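Local atomic coordinates of TRAP dicarboxylate transporter, DctP subunit (Sulfurospirillum deleyianum, PDB entry 4OVS), a protein that binds succinate, and probably delivers such dicarboxylates to a TRAP transporter for uptake. Residues A[84-94]-A[233-244]; A[145-154]-A[205-214]. All blocks are in the same frame, centred on the assembly; numbering follows the deposited sequence.

How the contacts relate
Contacts 1 and 2 lie on opposite sides of the chain's centre, their own centres about 21 Å apart. Contact 2 is nested within the loop that contact 1 closes. They share one mixed sheet, in which strands 233-241 and 137-152 are antiparallel neighbours. The seam between them is short: Leu234 N is 3.1 Å from Gly146 O, and Leu234 O is 3.3 Å from Ala145 N, both probable hydrogen bonds. Ala145 and Gly146 form a classic beta bulge opposite Leu234. The succinate site gathers both contacts: Lys93 and Tyr236 come from contact 1 and Asn213 from contact 2. Lys40 and Arg169 complete the set of polar side chains that hold the ligand.

Contact 1: residues A[84-94]-A[233-244]; sequences AHIAMPSFSKF and YLGYLVIMSESF. With SIN (succinic acid), chain C.
Segment 84-94 runs antiparallel to strand 233-241, with Ala87 and Ile239 as the hydrogen-bonded pair, in a buried contact between a short strand and a long one of the central sheet. Ala87 N reaches Ile239 O at 2.9 Å, and Ile239 N returns to Ala87 O. Ser241 N to His85 O extends the ladder at one end. Beyond the strand pairing, Leu237 N binds Pro89 O and Phe91 N binds Gly235 O.

The Phe91 ring lies over Gly235, with Gly235 O 3.3 Å above its plane, over the centre. A side chain on Gly235 would collide with Phe91 and Tyr233.

Ile239 holds CG1 between its backbone N and carbonyl carbon (chi1 54°). This puts CG1 3.9 Å from Pro89 CD and turns CG2 to the edge of the Phe94 ring. On the other face, Ile86 and selenomethionine Met240 lie side by side. At the far end the His85 and Phe244 rings form an offset stack, planes at 11°, while His85 ND1 is hydrogen-bonded with Lys29 N.

Tyr236 OH donates to succinate O4 at 2.6 Å. Lys93 NZ binds O1 of the other succinate carboxylate at 2.9 Å and also pairs with Asp72. Charged and hydroxyl groups gripping the two ends of a diacid make up the dicarboxylate pocket of this TRAP solute-binding protein.

Contact 2: residues A[145-154]-A[205-214]; sequences AGFKHLSSNK and DGAENPLSNF
His149 and Asn209 form the first of four antiparallel pairs between strands 149-152 and 206-209. His149 N meets Asn209 O at 2.7 Å from above the carbonyl plane, and Ser151 N meets Ala207 O at 3.1 Å nearly head-on. Return bonds run from Asn209 N to His149 O and from Ala207 N to Ser151 O. Asn153 N to Asp205 O extends the pairing. Gly206 passes close to Ser151 O, where a CB would clash.

Two salt bridges add to the ladder. Glu208 places CG between its backbone N and carbonyl carbon (chi1 50°) and then extends, carrying the carboxylate to Lys148. Lys148 NZ lies 3.0 Å from Glu208 OE2, 45° out of the carboxylate plane. Glu208 OE1 is also bound by His231 and Gln179. A leucine in place of Lys148 would probably leave the buried Glu208 carboxylate without its lysine partner, held through OE1 by His231 and Gln179. Past the end of the strand, Lys154 NZ meets Asp205 OD1 at 2.9 Å.

The pairing belongs to the central sheet of a fold consistent with the type 2 periplasmic binding proteins, and strand 206-209 leads into helix 211-216, which carries the succinate-binding residue Asn213.

Side-chain packing ties this helix to the strand. Leu211 CD2 is 3.4 Å from His149 CD2, and Ser151 OG approaches the edge of the Phe214 ring.

One water links Phe147 O to Leu211 N, 3.0 Å from that nitrogen. Another lies within hydrogen-bonding distance of His149 O, Asn209 OD1 and Ser151 OG, and can donate to no more than two of them at a time. The Ser151 hydroxyl also bonds to Gln223.

Contact 1: residues A[84-94]-A[233-244]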
# COMPACT_ATOMS: atom_id res chain seq x y z
N ALA A 84 13.27 14.77 -4.17
CA ALA A 84 13.41 13.41 -3.69
C ALA A 84 13.62 12.60 -4.95
O ALA A 84 13.28 13.05 -6.05
CB ALA A 84 12.16 12.97 -2.93
N HIS A 85 14.21 11.42 -4.80
CA HIS A 85 14.69 10.67 -5.93
C HIS A 85 13.95 9.38 -6.14
O HIS A 85 13.72 8.97 -7.27
CB HIS A 85 16.17 10.41 -5.72
CG HIS A 85 16.95 11.66 -5.49
ND1 HIS A 85 18.12 11.70 -4.76
CD2 HIS A 85 16.75 12.92 -5.94
CE1 HIS A 85 18.60 12.93 -4.77
NE2 HIS A 85 17.79 13.69 -5.48
N ILE A 86 13.61 8.70 -5.05
CA ILE A 86 13.01 7.37 -5.11
C ILE A 86 11.88 7.29 -4.10
O ILE A 86 12.01 7.74 -2.97
CB ILE A 86 14.06 6.25 -4.88
CG1 ILE A 86 15.14 6.31 -5.95
CG2 ILE A 86 13.41 4.88 -4.99
CD1 ILE A 86 16.16 5.25 -5.91
N ALA A 87 10.75 6.78 -4.55
CA ALA A 87 9.61 6.57 -3.71
C ALA A 87 8.96 5.18 -3.96
O ALA A 87 9.29 4.47 -4.94
CB ALA A 87 8.63 7.65 -3.87
N MSE A 88 8.07 4.76 -3.05
CA MSE A 88 7.35 3.49 -3.21
C MSE A 88 5.88 3.58 -2.83
O MSE A 88 5.42 2.90 -1.91
CB MSE A 88 8.04 2.41 -2.43
CG MSE A 88 9.47 2.17 -2.76
SE MSE A 88 10.65 3.21 -1.58
CE MSE A 88 12.31 2.36 -2.02
N PRO A 89 5.14 4.44 -3.52
CA PRO A 89 3.75 4.77 -3.17
C PRO A 89 2.81 3.62 -3.35
O PRO A 89 3.04 2.81 -4.22
CB PRO A 89 3.40 5.89 -4.15
CG PRO A 89 4.71 6.43 -4.55
CD PRO A 89 5.64 5.29 -4.60
N SER A 90 1.76 3.52 -2.53
CA SER A 90 0.76 2.48 -2.76
C SER A 90 -0.04 2.80 -4.04
O SER A 90 -0.05 3.94 -4.50
CB SER A 90 -0.19 2.35 -1.59
OG SER A 90 -1.04 3.46 -1.55
N PHE A 91 -0.69 1.79 -4.61
CA PHE A 91 -1.42 1.95 -5.87
C PHE A 91 -2.40 3.12 -5.80
O PHE A 91 -2.57 3.89 -6.75
CB PHE A 91 -2.15 0.63 -6.23
CG PHE A 91 -1.22 -0.59 -6.34
CD1 PHE A 91 0.07 -0.45 -6.79
CD2 PHE A 91 -1.65 -1.84 -5.95
CE1 PHE A 91 0.92 -1.53 -6.85
CE2 PHE A 91 -0.81 -2.92 -6.00
CZ PHE A 91 0.46 -2.78 -6.47
N SER A 92 -3.10 3.23 -4.70
CA SER A 92 -4.11 4.31 -4.53
C SER A 92 -3.52 5.69 -4.74
O SER A 92 -4.20 6.61 -5.17
CB SER A 92 -4.70 4.30 -3.11
OG SER A 92 -5.47 3.13 -2.84
N LYS A 93 -2.24 5.84 -4.41
CA LYS A 93 -1.57 7.11 -4.44
C LYS A 93 -1.35 7.59 -5.89
O LYS A 93 -1.14 8.76 -6.12
CB LYS A 93 -0.24 7.02 -3.69
CG LYS A 93 -0.33 6.51 -2.26
CD LYS A 93 -0.89 7.52 -1.28
CE LYS A 93 -1.50 6.83 -0.05
NZ LYS A 93 -0.53 6.22 0.87
N PHE A 94 -1.45 6.68 -6.85
CA PHE A 94 -1.29 7.00 -8.27
C PHE A 94 -2.61 7.32 -8.98
O PHE A 94 -2.62 7.72 -10.15
CB PHE A 94 -0.67 5.80 -9.02
CG PHE A 94 0.78 5.53 -8.66
CD1 PHE A 94 1.81 6.16 -9.35
CD2 PHE A 94 1.11 4.63 -7.66
CE1 PHE A 94 3.12 5.90 -9.05
CE2 PHE A 94 2.44 4.37 -7.35
CZ PHE A 94 3.44 5.00 -8.03
N TYR A 233 -6.78 -5.27 -1.48
CA TYR A 233 -5.33 -5.50 -1.45
C TYR A 233 -4.57 -4.17 -1.47
O TYR A 233 -5.04 -3.22 -2.04
CB TYR A 233 -4.87 -6.42 -2.64
CG TYR A 233 -3.37 -6.54 -2.65
CD1 TYR A 233 -2.72 -7.43 -1.80
CD2 TYR A 233 -2.60 -5.71 -3.44
CE1 TYR A 233 -1.30 -7.49 -1.75
CE2 TYR A 233 -1.19 -5.80 -3.43
CZ TYR A 233 -0.56 -6.69 -2.56
OH TYR A 233 0.83 -6.73 -2.50
N LEU A 234 -3.40 -4.13 -0.84
CA LEU A 234 -2.56 -2.95 -0.81
C LEU A 234 -1.13 -3.38 -1.17
O LEU A 234 -0.55 -4.28 -0.54
CB LEU A 234 -2.61 -2.28 0.56
CG LEU A 234 -2.16 -0.81 0.68
CD1 LEU A 234 -2.66 -0.22 2.01
CD2 LEU A 234 -0.65 -0.67 0.64
N GLY A 235 -0.61 -2.74 -2.21
CA GLY A 235 0.75 -2.95 -2.70
C GLY A 235 1.33 -1.66 -3.26
O GLY A 235 0.63 -0.66 -3.35
N TYR A 236 2.59 -1.71 -3.68
CA TYR A 236 3.36 -0.53 -4.06
C TYR A 236 4.01 -0.67 -5.45
O TYR A 236 4.31 -1.77 -5.91
CB TYR A 236 4.47 -0.35 -3.04
CG TYR A 236 4.07 -0.49 -1.58
CD1 TYR A 236 3.39 0.54 -0.94
CD2 TYR A 236 4.39 -1.63 -0.83
CE1 TYR A 236 3.01 0.46 0.39
CE2 TYR A 236 4.02 -1.71 0.54
CZ TYR A 236 3.35 -0.65 1.13
OH TYR A 236 2.92 -0.68 2.43
N LEU A 237 4.24 0.46 -6.12
CA LEU A 237 5.05 0.50 -7.33
C LEU A 237 6.22 1.42 -7.02
O LEU A 237 6.04 2.57 -6.61
CB LEU A 237 4.26 1.02 -8.51
CG LEU A 237 5.15 1.26 -9.75
CD1 LEU A 237 5.74 -0.02 -10.29
CD2 LEU A 237 4.37 1.97 -10.81
N VAL A 238 7.41 0.89 -7.12
CA VAL A 238 8.62 1.69 -6.91
C VAL A 238 8.77 2.61 -8.10
O VAL A 238 8.70 2.15 -9.26
CB VAL A 238 9.87 0.78 -6.76
CG1 VAL A 238 11.16 1.58 -6.56
CG2 VAL A 238 9.68 -0.18 -5.61
N ILE A 239 8.93 3.89 -7.81
CA ILE A 239 9.20 4.89 -8.82
C ILE A 239 10.40 5.78 -8.53
O ILE A 239 10.77 5.99 -7.38
CB ILE A 239 8.04 5.83 -9.07
CG1 ILE A 239 7.59 6.46 -7.74
CG2 ILE A 239 6.90 5.08 -9.76
CD1 ILE A 239 6.66 7.58 -7.96
N MSE A 240 10.97 6.32 -9.60
CA MSE A 240 12.08 7.24 -9.46
C MSE A 240 11.78 8.57 -10.14
O MSE A 240 10.92 8.66 -11.01
CB MSE A 240 13.38 6.65 -10.02
CG MSE A 240 13.78 5.33 -9.52
SE MSE A 240 15.70 4.93 -9.85
CE MSE A 240 15.63 4.56 -11.79
N SER A 241 12.47 9.60 -9.69
CA SER A 241 12.37 10.92 -10.30
C SER A 241 13.03 10.87 -11.68
O SER A 241 14.20 10.51 -11.82
CB SER A 241 13.04 11.99 -9.45
OG SER A 241 13.18 13.20 -10.17
N GLU A 242 12.26 11.21 -12.70
CA GLU A 242 12.77 11.24 -14.06
C GLU A 242 13.96 12.21 -14.27
O GLU A 242 14.90 11.90 -15.03
CB GLU A 242 11.61 11.62 -14.98
CG GLU A 242 11.88 11.52 -16.43
CD GLU A 242 10.60 11.75 -17.20
OE1 GLU A 242 9.93 10.75 -17.55
OE2 GLU A 242 10.27 12.94 -17.43
N SER A 243 13.95 13.38 -13.62
CA SER A 243 15.04 14.33 -13.85
C SER A 243 16.27 13.94 -13.03
O SER A 243 17.40 14.08 -13.50
CB SER A 243 14.57 15.76 -13.58
OG SER A 243 14.04 15.88 -12.28
N PHE A 244 16.06 13.39 -11.83
CA PHE A 244 17.16 12.76 -11.12
C PHE A 244 17.78 11.64 -11.99
O PHE A 244 18.99 11.60 -12.17
CB PHE A 244 16.71 12.19 -9.75
CG PHE A 244 17.59 11.06 -9.24
CD1 PHE A 244 18.81 11.31 -8.63
CD2 PHE A 244 17.17 9.74 -9.37
CE1 PHE A 244 19.60 10.26 -8.18
CE2 PHE A 244 17.96 8.68 -8.94
CZ PHE A 244 19.18 8.94 -8.34
C1 SIN C . -1.82 3.90 3.49
O1 SIN C . -1.89 5.10 3.12
O2 SIN C . -2.70 3.33 4.17
C2 SIN C . -0.65 3.07 3.01
C3 SIN C . 0.67 3.56 3.57
C4 SIN C . 1.71 2.66 2.94
O3 SIN C . 2.53 3.10 2.09
O4 SIN C . 1.70 1.45 3.26

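Contact 2: residues A[145-154]-A[205-214]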
# COMPACT_ATOMS: atom_id res chain seq x y z
N ALA A 145 2.45 -5.41 0.20
CA ALA A 145 2.16 -5.17 1.61
C ALA A 145 1.34 -6.32 2.11
O ALA A 145 1.85 -7.16 2.80
CB ALA A 145 1.46 -3.79 1.87
N GLY A 146 0.04 -6.34 1.76
CA GLY A 146 -0.81 -7.44 2.07
C GLY A 146 -2.26 -7.08 1.87
O GLY A 146 -2.60 -5.96 1.50
N PHE A 147 -3.13 -8.05 2.15
CA PHE A 147 -4.55 -7.80 2.14
C PHE A 147 -4.96 -6.96 3.35
O PHE A 147 -4.31 -6.99 4.39
CB PHE A 147 -5.30 -9.13 2.11
CG PHE A 147 -5.24 -9.81 0.78
CD1 PHE A 147 -6.17 -9.53 -0.21
CD2 PHE A 147 -4.24 -10.71 0.51
CE1 PHE A 147 -6.10 -10.14 -1.42
CE2 PHE A 147 -4.18 -11.32 -0.70
CZ PHE A 147 -5.12 -11.04 -1.67
N LYS A 148 -6.06 -6.24 3.19
CA LYS A 148 -6.47 -5.19 4.10
C LYS A 148 -7.55 -5.70 5.06
O LYS A 148 -8.34 -6.58 4.69
CB LYS A 148 -7.01 -4.00 3.32
CG LYS A 148 -5.99 -3.24 2.49
CD LYS A 148 -6.62 -1.98 1.88
CE LYS A 148 -7.79 -2.35 0.98
NZ LYS A 148 -8.22 -1.23 0.11
N HIS A 149 -7.62 -5.10 6.25
CA HIS A 149 -8.58 -5.54 7.29
C HIS A 149 -9.26 -4.36 7.93
O HIS A 149 -8.64 -3.33 8.15
CB HIS A 149 -7.83 -6.30 8.38
CG HIS A 149 -7.02 -7.41 7.84
ND1 HIS A 149 -7.58 -8.55 7.31
CD2 HIS A 149 -5.68 -7.55 7.69
CE1 HIS A 149 -6.62 -9.33 6.86
NE2 HIS A 149 -5.46 -8.76 7.09
N LEU A 150 -10.54 -4.51 8.23
CA LEU A 150 -11.31 -3.45 8.81
C LEU A 150 -11.17 -3.42 10.34
O LEU A 150 -11.25 -4.46 11.00
CB LEU A 150 -12.79 -3.66 8.46
CG LEU A 150 -13.30 -3.46 7.05
CD1 LEU A 150 -14.76 -3.85 6.98
CD2 LEU A 150 -13.11 -2.03 6.63
N SER A 151 -11.01 -2.23 10.90
CA SER A 151 -11.02 -2.06 12.35
C SER A 151 -11.87 -0.89 12.71
O SER A 151 -12.17 -0.04 11.86
CB SER A 151 -9.60 -1.80 12.86
OG SER A 151 -9.09 -0.61 12.29
N SER A 152 -12.24 -0.79 13.98
CA SER A 152 -13.09 0.29 14.43
C SER A 152 -12.89 0.54 15.91
O SER A 152 -12.38 -0.32 16.64
CB SER A 152 -14.56 -0.08 14.20
OG SER A 152 -15.44 0.90 14.71
N ASN A 153 -13.31 1.73 16.33
CA ASN A 153 -13.45 2.09 17.75
C ASN A 153 -14.90 2.09 18.21
O ASN A 153 -15.17 2.31 19.37
CB ASN A 153 -12.96 3.51 18.00
CG ASN A 153 -11.55 3.56 18.46
OD1 ASN A 153 -11.07 2.64 19.12
ND2 ASN A 153 -10.87 4.64 18.14
N LYS A 154 -15.83 1.90 17.29
CA LYS A 154 -17.24 2.05 17.64
C LYS A 154 -17.85 0.71 18.05
O LYS A 154 -18.39 0.59 19.14
CB LYS A 154 -18.01 2.68 16.48
CG LYS A 154 -18.70 3.99 16.84
CD LYS A 154 -19.63 4.44 15.70
CE LYS A 154 -20.23 5.84 15.91
NZ LYS A 154 -19.20 6.88 16.22
N ASP A 205 -13.99 6.77 12.97
CA ASP A 205 -14.25 5.60 13.81
C ASP A 205 -13.31 4.44 13.50
O ASP A 205 -12.84 3.77 14.40
CB ASP A 205 -15.70 5.14 13.63
CG ASP A 205 -16.69 6.21 13.97
OD1 ASP A 205 -16.55 6.87 15.04
OD2 ASP A 205 -17.63 6.39 13.17
N GLY A 206 -13.05 4.22 12.21
CA GLY A 206 -12.22 3.09 11.80
C GLY A 206 -11.35 3.33 10.57
O GLY A 206 -11.22 4.44 10.08
N ALA A 207 -10.73 2.25 10.09
CA ALA A 207 -9.85 2.29 8.95
C ALA A 207 -9.72 0.90 8.33
O ALA A 207 -10.27 -0.08 8.85
CB ALA A 207 -8.47 2.83 9.38
N GLU A 208 -8.99 0.80 7.22
CA GLU A 208 -8.65 -0.48 6.62
C GLU A 208 -7.14 -0.50 6.41
O GLU A 208 -6.58 0.45 5.90
CB GLU A 208 -9.37 -0.64 5.29
CG GLU A 208 -9.22 0.56 4.35
CD GLU A 208 -9.59 0.24 2.85
OE1 GLU A 208 -10.34 -0.73 2.59
OE2 GLU A 208 -9.12 0.95 1.96
N ASN A 209 -6.49 -1.57 6.87
CA ASN A 209 -5.05 -1.68 6.79
C ASN A 209 -4.58 -3.11 6.63
O ASN A 209 -5.24 -4.03 7.08
CB ASN A 209 -4.37 -1.16 8.04
CG ASN A 209 -4.64 0.31 8.28
OD1 ASN A 209 -5.57 0.66 8.99
ND2 ASN A 209 -3.88 1.16 7.65
N PRO A 210 -3.42 -3.28 6.00
CA PRO A 210 -2.75 -4.55 6.09
C PRO A 210 -2.18 -4.69 7.51
O PRO A 210 -2.04 -3.68 8.17
CB PRO A 210 -1.66 -4.44 5.04
CG PRO A 210 -1.42 -3.01 4.90
CD PRO A 210 -2.67 -2.32 5.17
N LEU A 211 -1.94 -5.90 7.99
CA LEU A 211 -1.52 -6.13 9.38
C LEU A 211 -0.20 -5.46 9.67
O LEU A 211 0.07 -5.04 10.81
CB LEU A 211 -1.43 -7.64 9.70
CG LEU A 211 -2.76 -8.38 9.69
CD1 LEU A 211 -2.58 -9.82 10.22
CD2 LEU A 211 -3.80 -7.63 10.53
N SER A 212 0.61 -5.31 8.63
CA SER A 212 1.92 -4.70 8.74
C SER A 212 1.82 -3.26 9.28
O SER A 212 2.42 -2.88 10.28
CB SER A 212 2.56 -4.70 7.33
OG SER A 212 1.77 -3.92 6.39
N ASN A 213 1.02 -2.44 8.62
CA ASN A 213 0.81 -1.07 9.06
C ASN A 213 -0.01 -0.97 10.37
O ASN A 213 0.25 -0.11 11.21
CB ASN A 213 0.13 -0.27 7.97
CG ASN A 213 1.05 0.02 6.80
OD1 ASN A 213 2.28 -0.04 6.91
ND2 ASN A 213 0.45 0.36 5.68
N PHE A 214 -0.99 -1.85 10.52
CA PHE A 214 -1.85 -1.85 11.69
C PHE A 214 -1.04 -1.94 12.97
O PHE A 214 -1.30 -1.20 13.90
CB PHE A 214 -2.85 -3.01 11.60
CG PHE A 214 -3.94 -2.96 12.62
CD1 PHE A 214 -4.98 -2.06 12.51
CD2 PHE A 214 -3.94 -3.86 13.68
CE1 PHE A 214 -5.99 -2.01 13.47
CE2 PHE A 214 -4.96 -3.82 14.65
CZ PHE A 214 -5.98 -2.90 14.54
O HOH W 1 -2.43 -8.16 6.04
O HOH W 2 -7.49 -1.29 9.95